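Long-range contacts in alcohol dehydrogenase (Thermus thermophilus, PDB 2EIH), which binds a zinc ion and probably acts as an NAD-dependent oxidoreductase of the alcohol dehydrogenase family: residues Ala3-Ala8 with Glu16-Pro21; Asp237-His242 with Gly259-Ala264; Lys253-Gly258 with Arg282-Leu287. All coordinates share one frame; numbering follows the deposited sequence.

Contact 1: residues Ala3-Ala8 with Glu16-Pro21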
ATOM      1  N   ALA A   3      -3.155 -23.879 -40.171  1.00 26.60           N
ATOM      2  CA  ALA A   3      -3.377 -22.630 -39.468  1.00 25.25           C
ATOM      3  C   ALA A   3      -4.591 -21.947 -40.056  1.00 27.03           C
ATOM      4  O   ALA A   3      -4.969 -22.185 -41.202  1.00 29.04           O
ATOM      5  CB  ALA A   3      -2.159 -21.728 -39.598  1.00 24.50           C
ATOM      6  N   VAL A   4      -5.227 -21.129 -39.237  1.00 27.51           N
ATOM      7  CA  VAL A   4      -6.369 -20.358 -39.676  1.00 27.39           C
ATOM      8  C   VAL A   4      -5.814 -18.960 -39.847  1.00 28.84           C
ATOM      9  O   VAL A   4      -5.499 -18.282 -38.872  1.00 28.93           O
ATOM     10  CB  VAL A   4      -7.481 -20.333 -38.632  1.00 26.24           C
ATOM     11  CG1 VAL A   4      -8.485 -19.247 -38.979  1.00 26.25           C
ATOM     12  CG2 VAL A   4      -8.154 -21.686 -38.573  1.00 25.76           C
ATOM     13  N   VAL A   5      -5.671 -18.554 -41.100  1.00 31.73           N
ATOM     14  CA  VAL A   5      -5.149 -17.244 -41.426  1.00 33.34           C
ATOM     15  C   VAL A   5      -6.286 -16.261 -41.622  1.00 35.56           C
ATOM     16  O   VAL A   5      -7.452 -16.642 -41.771  1.00 34.74           O
ATOM     17  CB  VAL A   5      -4.287 -17.273 -42.708  1.00 34.03           C
ATOM     18  CG1 VAL A   5      -2.962 -17.973 -42.430  1.00 34.36           C
ATOM     19  CG2 VAL A   5      -5.035 -17.990 -43.826  1.00 33.51           C
ATOM     20  N   MET A   6      -5.916 -14.988 -41.631  1.00 37.95           N
ATOM     21  CA  MET A   6      -6.841 -13.882 -41.783  1.00 40.37           C
ATOM     22  C   MET A   6      -6.527 -13.212 -43.113  1.00 44.03           C
ATOM     23  O   MET A   6      -5.728 -12.275 -43.166  1.00 45.50           O
ATOM     24  CB  MET A   6      -6.598 -12.910 -40.644  1.00 38.60           C
ATOM     25  CG  MET A   6      -7.716 -11.976 -40.344  1.00 36.43           C
ATOM     26  SD  MET A   6      -7.172 -11.034 -38.946  1.00 35.29           S
ATOM     27  CE  MET A   6      -7.464  -9.398 -39.543  1.00 34.79           C
ATOM     28  N   ARG A   7      -7.147 -13.707 -44.182  1.00 46.61           N
ATOM     29  CA  ARG A   7      -6.939 -13.168 -45.522  1.00 49.11           C
ATOM     30  C   ARG A   7      -7.169 -11.665 -45.595  1.00 49.47           C
ATOM     31  O   ARG A   7      -6.380 -10.934 -46.194  1.00 48.79           O
ATOM     32  CB  ARG A   7      -7.864 -13.864 -46.530  1.00 51.28           C
ATOM     33  CG  ARG A   7      -7.445 -15.288 -46.893  1.00 53.50           C
ATOM     34  CD  ARG A   7      -6.000 -15.331 -47.390  1.00 52.52           C
ATOM     35  NE  ARG A   7      -5.533 -16.697 -47.599  1.00 52.31           N
ATOM     36  CZ  ARG A   7      -4.256 -17.038 -47.748  1.00 52.71           C
ATOM     37  NH1 ARG A   7      -3.306 -16.111 -47.711  1.00 51.98           N
ATOM     38  NH2 ARG A   7      -3.929 -18.313 -47.932  1.00 53.07           N
ATOM     39  N   ALA A   8      -8.262 -11.218 -44.987  1.00 49.94           N
ATOM     40  CA  ALA A   8      -8.626  -9.812 -44.980  1.00 49.46           C
ATOM     41  C   ALA A   8      -9.493  -9.526 -43.764  1.00 50.16           C
ATOM     42  O   ALA A   8      -9.940 -10.446 -43.074  1.00 51.38           O
ATOM     43  CB  ALA A   8      -9.382  -9.467 -46.250  1.00 49.90           C
ATOM     44  N   GLU A  16      -9.913 -18.478 -42.718  1.00 38.54           N
ATOM     45  CA  GLU A  16      -9.835 -19.691 -43.508  1.00 39.12           C
ATOM     46  C   GLU A  16      -8.592 -20.498 -43.179  1.00 38.73           C
ATOM     47  O   GLU A  16      -7.602 -19.967 -42.674  1.00 35.76           O
ATOM     48  CB  GLU A  16      -9.862 -19.353 -45.005  1.00 41.61           C
ATOM     49  CG  GLU A  16      -8.700 -18.491 -45.481  1.00 44.13           C
ATOM     50  CD  GLU A  16      -8.621 -18.395 -46.997  1.00 46.03           C
ATOM     51  OE1 GLU A  16      -9.535 -17.793 -47.601  1.00 47.56           O
ATOM     52  OE2 GLU A  16      -7.653 -18.934 -47.581  1.00 45.77           O
ATOM     53  N   VAL A  17      -8.654 -21.789 -43.474  1.00 39.14           N
ATOM     54  CA  VAL A  17      -7.539 -22.685 -43.213  1.00 41.55           C
ATOM     55  C   VAL A  17      -6.486 -22.579 -44.318  1.00 41.90           C
ATOM     56  O   VAL A  17      -6.822 -22.591 -45.502  1.00 43.75           O
ATOM     57  CB  VAL A  17      -8.026 -24.144 -43.119  1.00 41.56           C
ATOM     58  CG1 VAL A  17      -6.858 -25.058 -42.767  1.00 40.92           C
ATOM     59  CG2 VAL A  17      -9.138 -24.254 -42.072  1.00 42.47           C
ATOM     60  N   ALA A  18      -5.219 -22.479 -43.926  1.00 41.13           N
ATOM     61  CA  ALA A  18      -4.119 -22.371 -44.883  1.00 41.30           C
ATOM     62  C   ALA A  18      -2.901 -23.099 -44.349  1.00 41.72           C
ATOM     63  O   ALA A  18      -2.832 -23.429 -43.170  1.00 42.30           O
ATOM     64  CB  ALA A  18      -3.775 -20.915 -45.134  1.00 39.91           C
ATOM     65  N   ASP A  19      -1.940 -23.357 -45.226  1.00 43.19           N
ATOM     66  CA  ASP A  19      -0.731 -24.048 -44.824  1.00 44.12           C
ATOM     67  C   ASP A  19       0.418 -23.050 -44.726  1.00 43.66           C
ATOM     68  O   ASP A  19       0.807 -22.454 -45.724  1.00 45.19           O
ATOM     69  CB  ASP A  19      -0.396 -25.139 -45.841  1.00 46.97           C
ATOM     70  CG  ASP A  19       0.806 -25.965 -45.432  1.00 50.42           C
ATOM     71  OD1 ASP A  19       0.720 -26.679 -44.405  1.00 53.11           O
ATOM     72  OD2 ASP A  19       1.839 -25.904 -46.135  1.00 51.57           O
ATOM     73  N   LEU A  20       0.958 -22.856 -43.527  1.00 41.28           N
ATOM     74  CA  LEU A  20       2.058 -21.919 -43.365  1.00 38.50           C
ATOM     75  C   LEU A  20       3.305 -22.644 -42.909  1.00 37.84           C
ATOM     76  O   LEU A  20       3.237 -23.705 -42.298  1.00 38.63           O
ATOM     77  CB  LEU A  20       1.711 -20.844 -42.333  1.00 38.04           C
ATOM     78  CG  LEU A  20       0.382 -20.107 -42.478  1.00 38.42           C
ATOM     79  CD1 LEU A  20       0.262 -19.125 -41.334  1.00 36.90           C
ATOM     80  CD2 LEU A  20       0.302 -19.402 -43.824  1.00 37.68           C
ATOM     81  N   PRO A  21       4.474 -22.080 -43.212  1.00 35.88           N
ATOM     82  CA  PRO A  21       5.717 -22.726 -42.795  1.00 36.21           C
ATOM     83  C   PRO A  21       5.853 -22.738 -41.275  1.00 35.66           C
ATOM     84  O   PRO A  21       5.343 -21.848 -40.595  1.00 34.98           O
ATOM     85  CB  PRO A  21       6.792 -21.883 -43.483  1.00 35.56           C
ATOM     86  CG  PRO A  21       6.159 -20.529 -43.573  1.00 35.03           C
ATOM     87  CD  PRO A  21       4.741 -20.850 -43.974  1.00 35.44           C
TER
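The guanidinium of Arg-7 meets the carboxylate of Glu-16 at its edge, and CG2 of Val-5 sits 3.9 Å above one of its faces, displaced toward the rim. This ion pair closes the loop side of a beta hairpin between strands 2-6 and 15-19. The salt bridge runs from NE of Arg-7 to OE2 of Glu-16, at 3.1 Å and almost straight (177° at the hydrogen). OE2 lies in the guanidinium plane, but NE meets that oxygen from above the carboxylate plane, the two planes being 89° apart. Glu-16 arrives there with CG placed between its backbone N and carbonyl carbon (chi1 62°), and the chain extended beyond.

Within the hairpin, Ala-3 with Ala-18 and Val-5 with Glu-16 are hydrogen-bonded antiparallel pairs, with Val-4 and Val-17 a non-hydrogen-bonded pair between them. Ala-18 N gives the shorter bond of its pair, 2.8 Å to Ala-3 O, whereas the return bond from Ala-3 N is weak.

Ala-3, Val-5, Glu-16 and Ala-18 share one face. There Leu-20, just past the strand, crosses Val-5 obliquely, its CD1 3.6 Å from Val-5 CG1. Pro-58 and Val-60 of the same chain cover Val-5 and Leu-20 respectively. CG2 of Val-5 presses to 3.4 Å from CB of Ala-18, closer than usual van der Waals contact.

Contact 2: residues Asp237-His242 with Gly259-Ala264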
ATOM      1  N   ASP A 237     -19.456  -3.070  -2.358  1.00 31.48           N
ATOM      2  CA  ASP A 237     -18.213  -2.372  -2.061  1.00 29.98           C
ATOM      3  C   ASP A 237     -17.286  -2.353  -3.266  1.00 27.31           C
ATOM      4  O   ASP A 237     -16.694  -1.323  -3.581  1.00 25.88           O
ATOM      5  CB  ASP A 237     -17.493  -3.053  -0.905  1.00 30.26           C
ATOM      6  CG  ASP A 237     -18.294  -3.040   0.356  1.00 30.44           C
ATOM      7  OD1 ASP A 237     -18.460  -1.953   0.945  1.00 32.25           O
ATOM      8  OD2 ASP A 237     -18.775  -4.117   0.760  1.00 32.27           O
ATOM      9  N   LYS A 238     -17.163  -3.506  -3.918  1.00 26.21           N
ATOM     10  CA  LYS A 238     -16.312  -3.665  -5.093  1.00 27.21           C
ATOM     11  C   LYS A 238     -17.125  -4.194  -6.257  1.00 26.45           C
ATOM     12  O   LYS A 238     -17.964  -5.070  -6.072  1.00 27.40           O
ATOM     13  CB  LYS A 238     -15.165  -4.642  -4.813  1.00 24.81           C
ATOM     14  CG  LYS A 238     -13.939  -4.025  -4.165  1.00 27.91           C
ATOM     15  CD  LYS A 238     -14.257  -3.382  -2.835  1.00 27.31           C
ATOM     16  CE  LYS A 238     -13.025  -2.727  -2.231  1.00 24.17           C
ATOM     17  NZ  LYS A 238     -12.133  -3.666  -1.504  1.00 22.46           N
ATOM     18  N   VAL A 239     -16.868  -3.676  -7.455  1.00 25.97           N
ATOM     19  CA  VAL A 239     -17.599  -4.116  -8.640  1.00 26.51           C
ATOM     20  C   VAL A 239     -16.710  -4.482  -9.829  1.00 27.31           C
ATOM     21  O   VAL A 239     -15.828  -3.725 -10.216  1.00 27.76           O
ATOM     22  CB  VAL A 239     -18.586  -3.037  -9.105  1.00 25.24           C
ATOM     23  CG1 VAL A 239     -19.350  -3.523 -10.328  1.00 23.80           C
ATOM     24  CG2 VAL A 239     -19.540  -2.697  -7.973  1.00 24.03           C
ATOM     25  N   VAL A 240     -16.949  -5.657 -10.403  1.00 29.52           N
ATOM     26  CA  VAL A 240     -16.198  -6.102 -11.569  1.00 29.80           C
ATOM     27  C   VAL A 240     -17.121  -6.013 -12.772  1.00 32.91           C
ATOM     28  O   VAL A 240     -18.106  -6.738 -12.855  1.00 34.62           O
ATOM     29  CB  VAL A 240     -15.734  -7.550 -11.431  1.00 28.01           C
ATOM     30  CG1 VAL A 240     -14.936  -7.946 -12.657  1.00 23.87           C
ATOM     31  CG2 VAL A 240     -14.916  -7.718 -10.167  1.00 24.33           C
ATOM     32  N   ASP A 241     -16.797  -5.124 -13.701  1.00 36.42           N
ATOM     33  CA  ASP A 241     -17.615  -4.929 -14.884  1.00 41.56           C
ATOM     34  C   ASP A 241     -16.802  -5.076 -16.172  1.00 46.49           C
ATOM     35  O   ASP A 241     -15.713  -4.520 -16.286  1.00 48.17           O
ATOM     36  CB  ASP A 241     -18.244  -3.538 -14.835  1.00 40.23           C
ATOM     37  CG  ASP A 241     -19.330  -3.363 -15.863  1.00 41.98           C
ATOM     38  OD1 ASP A 241     -19.853  -2.243 -16.007  1.00 43.50           O
ATOM     39  OD2 ASP A 241     -19.665  -4.355 -16.528  1.00 43.31           O
ATOM     40  N   HIS A 242     -17.316  -5.819 -17.145  1.00 50.83           N
ATOM     41  CA  HIS A 242     -16.589  -5.983 -18.404  1.00 56.59           C
ATOM     42  C   HIS A 242     -17.473  -5.585 -19.570  1.00 59.15           C
ATOM     43  O   HIS A 242     -17.123  -5.799 -20.728  1.00 59.19           O
ATOM     44  CB  HIS A 242     -16.140  -7.432 -18.602  1.00 58.92           C
ATOM     45  CG  HIS A 242     -17.271  -8.378 -18.846  1.00 62.15           C
ATOM     46  ND1 HIS A 242     -18.084  -8.843 -17.835  1.00 63.59           N
ATOM     47  CD2 HIS A 242     -17.757  -8.914 -19.992  1.00 63.68           C
ATOM     48  CE1 HIS A 242     -19.021  -9.622 -18.345  1.00 64.64           C
ATOM     49  NE2 HIS A 242     -18.843  -9.680 -19.654  1.00 64.83           N
ATOM     50  N   GLY A 259     -17.114   3.144  -2.958  1.00 32.69           N
ATOM     51  CA  GLY A 259     -16.896   1.885  -3.640  1.00 31.74           C
ATOM     52  C   GLY A 259     -15.958   1.991  -4.823  1.00 32.03           C
ATOM     53  O   GLY A 259     -15.680   3.075  -5.339  1.00 32.60           O
ATOM     54  N   ARG A 260     -15.469   0.841  -5.257  1.00 30.87           N
ATOM     55  CA  ARG A 260     -14.565   0.780  -6.377  1.00 31.23           C
ATOM     56  C   ARG A 260     -15.170  -0.068  -7.482  1.00 31.71           C
ATOM     57  O   ARG A 260     -15.787  -1.102  -7.231  1.00 31.06           O
ATOM     58  CB  ARG A 260     -13.216   0.242  -5.895  1.00 32.23           C
ATOM     59  CG  ARG A 260     -12.561   1.234  -4.952  1.00 34.20           C
ATOM     60  CD  ARG A 260     -11.675   0.614  -3.907  1.00 36.42           C
ATOM     61  NE  ARG A 260     -10.401   0.150  -4.425  1.00 40.59           N
ATOM     62  CZ  ARG A 260      -9.409  -0.269  -3.643  1.00 44.26           C
ATOM     63  NH1 ARG A 260      -9.554  -0.273  -2.324  1.00 45.28           N
ATOM     64  NH2 ARG A 260      -8.267  -0.691  -4.170  1.00 44.78           N
ATOM     65  N   ILE A 261     -15.007   0.402  -8.713  1.00 33.24           N
ATOM     66  CA  ILE A 261     -15.533  -0.285  -9.886  1.00 32.51           C
ATOM     67  C   ILE A 261     -14.382  -0.527 -10.857  1.00 32.31           C
ATOM     68  O   ILE A 261     -13.727   0.412 -11.290  1.00 32.88           O
ATOM     69  CB  ILE A 261     -16.614   0.582 -10.563  1.00 33.36           C
ATOM     70  CG1 ILE A 261     -17.707   0.933  -9.540  1.00 34.85           C
ATOM     71  CG2 ILE A 261     -17.215  -0.148 -11.755  1.00 31.91           C
ATOM     72  CD1 ILE A 261     -18.630   2.073  -9.971  1.00 33.87           C
ATOM     73  N   ALA A 262     -14.126  -1.792 -11.177  1.00 33.14           N
ATOM     74  CA  ALA A 262     -13.056  -2.141 -12.103  1.00 33.84           C
ATOM     75  C   ALA A 262     -13.684  -2.462 -13.457  1.00 36.02           C
ATOM     76  O   ALA A 262     -14.602  -3.274 -13.549  1.00 35.53           O
ATOM     77  CB  ALA A 262     -12.280  -3.348 -11.587  1.00 31.00           C
ATOM     78  N   ILE A 263     -13.189  -1.821 -14.504  1.00 38.68           N
ATOM     79  CA  ILE A 263     -13.713  -2.040 -15.838  1.00 41.68           C
ATOM     80  C   ILE A 263     -12.690  -2.623 -16.794  1.00 44.32           C
ATOM     81  O   ILE A 263     -11.645  -2.033 -17.041  1.00 42.82           O
ATOM     82  CB  ILE A 263     -14.265  -0.733 -16.428  1.00 41.81           C
ATOM     83  CG1 ILE A 263     -15.552  -0.345 -15.704  1.00 40.43           C
ATOM     84  CG2 ILE A 263     -14.498  -0.896 -17.919  1.00 42.76           C
ATOM     85  CD1 ILE A 263     -16.197   0.901 -16.232  1.00 38.98           C
ATOM     86  N   ALA A 264     -13.026  -3.784 -17.343  1.00 50.80           N
ATOM     87  CA  ALA A 264     -12.157  -4.493 -18.271  1.00 57.63           C
ATOM     88  C   ALA A 264     -12.162  -3.888 -19.668  1.00 63.14           C
ATOM     89  O   ALA A 264     -11.519  -2.866 -19.925  1.00 64.72           O
ATOM     90  CB  ALA A 264     -12.571  -5.951 -18.342  1.00 57.92           C
TER
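Val-239 and Ile-261 form one of the inner pairs of two neighbouring parallel strands in the Rossmann-type domain, which in this family probably binds the nucleotide cofactor. The strands run in nearly the same direction, 20° apart, and the chain between them includes helix 248-254, making a beta-alpha-beta crossover.

Backbone hydrogen bonds carry most of the contact. Five of them step from one strand to the other: Arg-260 N gives to Asp-237 O, Val-239 N to Arg-260 O, Ala-262 N to Val-239 O (2.7 Å), Asp-241 N to Ala-262 O, and Ala-264 N to Asp-241 O (3.0 Å). Weaker CA-H...O contacts fill the intervals, as from Ile-263 CA to Asp-241 O at 3.2 Å.

Apolar contacts are lateral and light. The first torsion of Ile-261 (chi1 -56°) sets its CG1 anti to the carbonyl carbon and beside the backbone N, where it meets CB of Val-239 at 4.1 Å. CB of His-242 meets CB of Ala-264 at 3.9 Å just beyond the ladder, though His-242 is poorly ordered.

Charge enters through Lys-238 and Arg-260, which lie side by side and point the same way. Their stems touch, CE of Lys-238 standing 4.0 Å from CD of Arg-260, although Lys-238 NZ and Arg-260 NH1 are only 4.3 Å apart. Any repulsion is probably eased by partners outside the two strands: NZ forms a salt bridge with Asp-168 and a hydrogen bond to Leu-162 O, while NH2 of Arg-260 binds Lys-161 O.

Layers cover both faces of the sheet. Met-157 of helix 148-161 packs on Ala-262 and Ala-264, Val-251 of helix 248-254 on Val-239 and Asp-241, and strand 169-172 flanks 236-241 on the side away from 259-263.

Contact 3: residues Lys253-Gly258 with Arg282-Leu287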
ATOM      1  N   LYS A 253     -25.340   2.968  -9.536  1.00 46.61           N
ATOM      2  CA  LYS A 253     -26.448   3.053  -8.605  1.00 46.67           C
ATOM      3  C   LYS A 253     -26.317   1.949  -7.549  1.00 46.14           C
ATOM      4  O   LYS A 253     -26.643   2.142  -6.369  1.00 45.57           O
ATOM      5  CB  LYS A 253     -27.768   2.894  -9.368  1.00 48.62           C
ATOM      6  CG  LYS A 253     -28.922   3.762  -8.860  1.00 51.96           C
ATOM      7  CD  LYS A 253     -28.819   5.207  -9.354  1.00 52.92           C
ATOM      8  CE  LYS A 253     -29.146   5.324 -10.842  1.00 55.75           C
ATOM      9  NZ  LYS A 253     -30.544   4.888 -11.146  1.00 56.20           N
ATOM     10  N   ALA A 254     -25.819   0.795  -7.978  1.00 44.87           N
ATOM     11  CA  ALA A 254     -25.656  -0.356  -7.096  1.00 42.65           C
ATOM     12  C   ALA A 254     -24.384  -0.311  -6.263  1.00 41.30           C
ATOM     13  O   ALA A 254     -24.201  -1.111  -5.346  1.00 41.09           O
ATOM     14  CB  ALA A 254     -25.678  -1.636  -7.920  1.00 42.68           C
ATOM     15  N   THR A 255     -23.511   0.633  -6.577  1.00 39.79           N
ATOM     16  CA  THR A 255     -22.252   0.750  -5.864  1.00 38.21           C
ATOM     17  C   THR A 255     -22.402   1.529  -4.562  1.00 37.59           C
ATOM     18  O   THR A 255     -22.975   2.617  -4.535  1.00 38.24           O
ATOM     19  CB  THR A 255     -21.198   1.420  -6.756  1.00 36.83           C
ATOM     20  OG1 THR A 255     -21.122   0.709  -7.996  1.00 34.90           O
ATOM     21  CG2 THR A 255     -19.839   1.398  -6.084  1.00 36.84           C
ATOM     22  N   ALA A 256     -21.885   0.963  -3.480  1.00 38.60           N
ATOM     23  CA  ALA A 256     -21.959   1.614  -2.183  1.00 39.37           C
ATOM     24  C   ALA A 256     -21.036   2.820  -2.168  1.00 39.98           C
ATOM     25  O   ALA A 256     -20.233   3.011  -3.079  1.00 41.16           O
ATOM     26  CB  ALA A 256     -21.566   0.643  -1.081  1.00 38.72           C
ATOM     27  N   ASN A 257     -21.159   3.641  -1.132  1.00 39.96           N
ATOM     28  CA  ASN A 257     -20.325   4.824  -1.014  1.00 38.69           C
ATOM     29  C   ASN A 257     -18.849   4.426  -0.906  1.00 37.39           C
ATOM     30  O   ASN A 257     -18.505   3.405  -0.300  1.00 36.95           O
ATOM     31  CB  ASN A 257     -20.755   5.635   0.210  1.00 40.29           C
ATOM     32  CG  ASN A 257     -22.163   6.201   0.073  1.00 42.06           C
ATOM     33  OD1 ASN A 257     -22.759   6.644   1.051  1.00 45.93           O
ATOM     34  ND2 ASN A 257     -22.695   6.199  -1.144  1.00 41.08           N
ATOM     35  N   GLY A 258     -17.985   5.228  -1.518  1.00 35.88           N
ATOM     36  CA  GLY A 258     -16.558   4.960  -1.481  1.00 34.51           C
ATOM     37  C   GLY A 258     -16.198   3.646  -2.137  1.00 33.48           C
ATOM     38  O   GLY A 258     -15.117   3.101  -1.913  1.00 32.76           O
ATOM     39  N   ARG A 282     -20.154  10.699  -3.808  1.00 66.06           N
ATOM     40  CA  ARG A 282     -20.055   9.490  -3.004  1.00 59.44           C
ATOM     41  C   ARG A 282     -18.654   8.886  -3.011  1.00 54.21           C
ATOM     42  O   ARG A 282     -18.456   7.764  -2.558  1.00 52.59           O
ATOM     43  CB  ARG A 282     -21.089   8.456  -3.465  1.00 59.97           C
ATOM     44  CG  ARG A 282     -22.537   8.945  -3.358  1.00 60.75           C
ATOM     45  CD  ARG A 282     -23.531   7.791  -3.414  1.00 61.62           C
ATOM     46  NE  ARG A 282     -23.205   6.857  -4.490  1.00 63.05           N
ATOM     47  CZ  ARG A 282     -23.931   5.792  -4.814  1.00 64.15           C
ATOM     48  NH1 ARG A 282     -25.043   5.507  -4.147  1.00 66.06           N
ATOM     49  NH2 ARG A 282     -23.541   5.009  -5.810  1.00 64.59           N
ATOM     50  N   GLN A 283     -17.689   9.644  -3.521  1.00 48.35           N
ATOM     51  CA  GLN A 283     -16.300   9.209  -3.557  1.00 43.93           C
ATOM     52  C   GLN A 283     -16.063   7.837  -4.193  1.00 41.94           C
ATOM     53  O   GLN A 283     -15.281   7.030  -3.693  1.00 40.57           O
ATOM     54  CB  GLN A 283     -15.723   9.220  -2.141  1.00 42.48           C
ATOM     55  CG  GLN A 283     -15.909  10.538  -1.427  1.00 40.73           C
ATOM     56  CD  GLN A 283     -15.055  10.656  -0.180  1.00 41.98           C
ATOM     57  OE1 GLN A 283     -13.825  10.693  -0.250  1.00 42.64           O
ATOM     58  NE2 GLN A 283     -15.707  10.703   0.975  1.00 40.98           N
ATOM     59  N   LEU A 284     -16.737   7.575  -5.301  1.00 39.51           N
ATOM     60  CA  LEU A 284     -16.563   6.316  -6.000  1.00 37.60           C
ATOM     61  C   LEU A 284     -15.273   6.356  -6.808  1.00 36.16           C
ATOM     62  O   LEU A 284     -14.715   7.430  -7.057  1.00 35.46           O
ATOM     63  CB  LEU A 284     -17.761   6.063  -6.917  1.00 36.52           C
ATOM     64  CG  LEU A 284     -18.999   5.426  -6.273  1.00 37.34           C
ATOM     65  CD1 LEU A 284     -19.272   5.975  -4.884  1.00 35.17           C
ATOM     66  CD2 LEU A 284     -20.183   5.657  -7.191  1.00 36.08           C
ATOM     67  N   SER A 285     -14.793   5.179  -7.203  1.00 34.46           N
ATOM     68  CA  SER A 285     -13.561   5.062  -7.987  1.00 32.93           C
ATOM     69  C   SER A 285     -13.804   4.147  -9.177  1.00 31.39           C
ATOM     70  O   SER A 285     -14.301   3.039  -9.026  1.00 33.26           O
ATOM     71  CB  SER A 285     -12.436   4.449  -7.140  1.00 34.46           C
ATOM     72  OG  SER A 285     -12.307   5.091  -5.868  1.00 35.41           O
ATOM     73  N   ILE A 286     -13.458   4.618 -10.363  1.00 30.47           N
ATOM     74  CA  ILE A 286     -13.605   3.822 -11.571  1.00 30.33           C
ATOM     75  C   ILE A 286     -12.202   3.519 -12.064  1.00 30.54           C
ATOM     76  O   ILE A 286     -11.427   4.427 -12.350  1.00 30.62           O
ATOM     77  CB  ILE A 286     -14.359   4.591 -12.655  1.00 32.23           C
ATOM     78  CG1 ILE A 286     -15.726   5.007 -12.121  1.00 31.67           C
ATOM     79  CG2 ILE A 286     -14.514   3.726 -13.900  1.00 30.27           C
ATOM     80  CD1 ILE A 286     -16.338   6.152 -12.867  1.00 33.05           C
ATOM     81  N   LEU A 287     -11.890   2.239 -12.186  1.00 30.38           N
ATOM     82  CA  LEU A 287     -10.560   1.826 -12.579  1.00 30.36           C
ATOM     83  C   LEU A 287     -10.528   0.995 -13.856  1.00 32.26           C
ATOM     84  O   LEU A 287     -11.184  -0.043 -13.948  1.00 33.74           O
ATOM     85  CB  LEU A 287      -9.957   1.016 -11.432  1.00 29.98           C
ATOM     86  CG  LEU A 287     -10.183   1.599 -10.026  1.00 30.07           C
ATOM     87  CD1 LEU A 287     -10.069   0.519  -8.969  1.00 28.82           C
ATOM     88  CD2 LEU A 287      -9.189   2.709  -9.774  1.00 27.81           C
TER
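A single backbone hydrogen bond, from Gly-258 N to Arg-282 O at 2.8 Å, joins the two segments where Gly-258 turns with a positive phi of 62°, and CA of that glycine adds a nearly straight CA-H...O contact to Gln-283 O at 3.3 Å. The acceptor side is a Schellman motif: Gln-283, also at positive phi, is the C-prime residue that ends helix 278-281, with Leu-284 N bonded back to Val-279 O. The contact thus ties the end of that helix to the turn between strand 255-256, which follows helix 248-254, and strand 259-263 of the Rossmann-type domain.

Arg-282 reaches back across this turn. CG is anti to the carbonyl carbon, and a bend at chi3 (-46°) sets NE before the guanidinium comes to rest with one face toward Thr-255 O. That oxygen lies 2.8 Å from NH2 and 3.3 Å from CZ of Arg-282. The angle is too poor for a hydrogen bond, so the attraction is probably electrostatic, between a carbonyl oxygen and a delocalised positive charge. That charge also has Arg-228 close by, a like-charged neighbour.

Leu-284 supplies the apolar part, its CG 4.1 Å from CG2 of Thr-255. Ile-252 of helix 248-254 packs on the same leucine, and Thr-255 OG1 is hydrogen-bonded to Val-251 O. Farther along, Ser-285, Ile-286 and Leu-287 pair antiparallel with a strand of the second subunit, carrying the sheet across the interface. Back at the turn, CD1 of Leu-284 settles against polar backbone, 3.6 Å from Ala-256 O and 3.7 Å from Gly-258 N.

The three contacts illustrate how chemistry follows place in a fold. Contact 2 is buried within the parallel sheet and relies on a regular backbone ladder. Contacts 1 and 3 are only partly buried. The arginine of contact 1 meets a carboxylate, that of contact 3 has a carbonyl oxygen over its face, and that of contact 2 runs beside a lysine. Contact 1 belongs to a separate antiparallel sheet on the opposite side of the chain's centre, its centre about 38 Å from that of contact 2. Contacts 2 and 3 interlock, their segments alternating along the chain: strands 259-263 and 285-288 are neighbours, with Ile-263 N probably hydrogen-bonded to Leu-287 O. Both also touch the second subunit.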